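Local coordinates for protein DNA alpha-glucosyltransferase (Enterobacteria phage T4, PDB 1Y8Z) that belongs to the glycosyltransferases of the GT-B class, as a phage-encoded DNA alpha-glucosyltransferase built from two domains with parallel beta sheets, at residues V61-E66 against E92-N97. Residues are numbered along the deposited sequence; the frame is centred on the assembly and turned at random.
Sequences VILAKE and EATINN. With NCO (cobalt hexammine(III)), chain G.
Asn97 reaches from the helix 92-103 to the backbone of Leu63, in the loop that joins strand 58-61 to helix 67-74, and makes the one hydrogen bond between 61-66 and 92-97. Its ND2 lies 2.7 Å from Leu63 O, the N-H...O angle is 162°, and the donor sits in the carbonyl plane while the oxygen stays close to the amide plane; both groups are thus turned for a short, nearly straight bond. With CG anti to its own carbonyl carbon (chi1 -70°), the amide swings to the loop, and a hydrogen bond between OD1 and Lys100 NZ is consistent with this orientation.

The tightly packed part is Leu63 on Thr94, both buried, whose side chains cross at about a right angle and meet through several atoms. Leu63 CB lies 4.0 Å from Thr94 CG2, and CD2 rests 4.0 Å from Thr94 O. The other branch of Thr94 meets the loop as well: OG1 is 3.5 Å from Ala64 CB, yet its hydrogen-bond partner is Asp43.

Toward solvent the packing thins to a single methyl pair between partly exposed alanines, Ala64 CB and Ala93 CB, 3.9 Å apart. Exposed Lys65 starts off away from the helix and is hydrogen-bonded through NZ to the backbone O of Lys246 of the second subunit. Glu92, not touching the loop, belongs to the cobalt hexammine(III) pocket, its OE2 2.9 Å from ligand N6.

The polar links to the loop described here therefore all use its main chain: Leu63 O to Asn97, and the Leu63 and Ala64 N-H groups to Asp43, whose carboxylate also holds Thr94 OG1 and so ties loop to helix.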
# COMPACT_ATOMS: atom_id res chain seq x y z
N VAL C 61 9.35 11.67 13.21
CA VAL C 61 8.81 11.67 14.56
C VAL C 61 7.31 11.40 14.49
O VAL C 61 6.62 11.96 13.65
CB VAL C 61 9.06 13.03 15.26
CG1 VAL C 61 8.22 14.13 14.62
CG2 VAL C 61 8.74 12.91 16.74
N ILE C 62 6.82 10.53 15.36
CA ILE C 62 5.40 10.20 15.41
C ILE C 62 4.73 11.16 16.39
O ILE C 62 4.87 11.00 17.60
CB ILE C 62 5.16 8.76 15.89
CG1 ILE C 62 5.90 7.78 14.98
CG2 ILE C 62 3.66 8.45 15.90
CD1 ILE C 62 5.87 6.35 15.49
N LEU C 63 4.00 12.13 15.86
CA LEU C 63 3.32 13.13 16.69
C LEU C 63 2.34 12.50 17.68
O LEU C 63 2.19 12.98 18.81
CB LEU C 63 2.57 14.14 15.81
CG LEU C 63 3.27 15.44 15.40
CD1 LEU C 63 4.71 15.18 15.00
CD2 LEU C 63 2.49 16.09 14.27
N ALA C 64 1.68 11.44 17.26
CA ALA C 64 0.70 10.76 18.10
C ALA C 64 1.29 10.22 19.41
O ALA C 64 0.67 10.35 20.46
CB ALA C 64 0.03 9.64 17.31
N LYS C 65 2.48 9.62 19.36
CA LYS C 65 3.05 9.07 20.58
C LYS C 65 4.44 9.57 20.98
O LYS C 65 5.02 9.07 21.95
CB LYS C 65 3.09 7.54 20.49
CG LYS C 65 4.16 6.99 19.56
CD LYS C 65 4.61 5.61 20.02
CE LYS C 65 5.71 5.06 19.14
NZ LYS C 65 6.30 3.81 19.69
N GLU C 66 4.98 10.55 20.26
CA GLU C 66 6.30 11.08 20.59
C GLU C 66 6.29 12.59 20.68
O GLU C 66 7.19 13.26 20.16
CB GLU C 66 7.33 10.67 19.54
CG GLU C 66 7.39 9.19 19.22
CD GLU C 66 8.59 8.87 18.36
OE1 GLU C 66 9.64 8.51 18.93
OE2 GLU C 66 8.49 9.01 17.12
N GLU C 92 -6.89 11.68 16.21
CA GLU C 92 -6.96 12.80 17.14
C GLU C 92 -5.65 13.09 17.86
O GLU C 92 -5.30 14.25 18.07
CB GLU C 92 -8.08 12.58 18.16
CG GLU C 92 -9.48 12.68 17.58
CD GLU C 92 -9.80 14.09 17.09
OE1 GLU C 92 -9.84 15.02 17.93
OE2 GLU C 92 -10.01 14.26 15.88
N ALA C 93 -4.93 12.04 18.25
CA ALA C 93 -3.67 12.18 18.96
C ALA C 93 -2.64 12.99 18.17
O ALA C 93 -1.89 13.78 18.72
CB ALA C 93 -3.09 10.81 19.29
N THR C 94 -2.63 12.77 16.86
CA THR C 94 -1.69 13.46 15.98
C THR C 94 -1.96 14.95 15.89
O THR C 94 -1.05 15.75 16.10
CB THR C 94 -1.72 12.84 14.58
OG1 THR C 94 -1.35 11.46 14.68
CG2 THR C 94 -0.74 13.57 13.65
N ILE C 95 -3.19 15.32 15.58
CA ILE C 95 -3.50 16.74 15.49
C ILE C 95 -3.46 17.36 16.88
O ILE C 95 -3.06 18.51 17.05
CB ILE C 95 -4.89 17.00 14.84
CG1 ILE C 95 -5.15 18.50 14.77
CG2 ILE C 95 -5.99 16.30 15.63
CD1 ILE C 95 -4.06 19.30 14.05
N ASN C 96 -3.86 16.58 17.89
CA ASN C 96 -3.85 17.08 19.26
C ASN C 96 -2.45 17.49 19.70
O ASN C 96 -2.26 18.58 20.24
CB ASN C 96 -4.40 16.03 20.23
CG ASN C 96 -5.92 15.90 20.14
OD1 ASN C 96 -6.51 15.01 20.76
ND2 ASN C 96 -6.55 16.79 19.38
N ASN C 97 -1.48 16.61 19.48
CA ASN C 97 -0.12 16.93 19.88
C ASN C 97 0.52 17.98 18.98
O ASN C 97 1.39 18.73 19.42
CB ASN C 97 0.74 15.66 19.94
CG ASN C 97 0.36 14.76 21.10
OD1 ASN C 97 -0.19 15.23 22.09
ND2 ASN C 97 0.66 13.47 20.99
CO NCO G . -10.62 12.64 12.14
N1 NCO G . -9.56 11.74 13.59
N2 NCO G . -9.22 14.07 11.99
N3 NCO G . -9.65 11.55 10.76
N4 NCO G . -11.69 13.53 10.68
N5 NCO G . -12.03 11.20 12.28
N6 NCO G . -11.60 13.72 13.52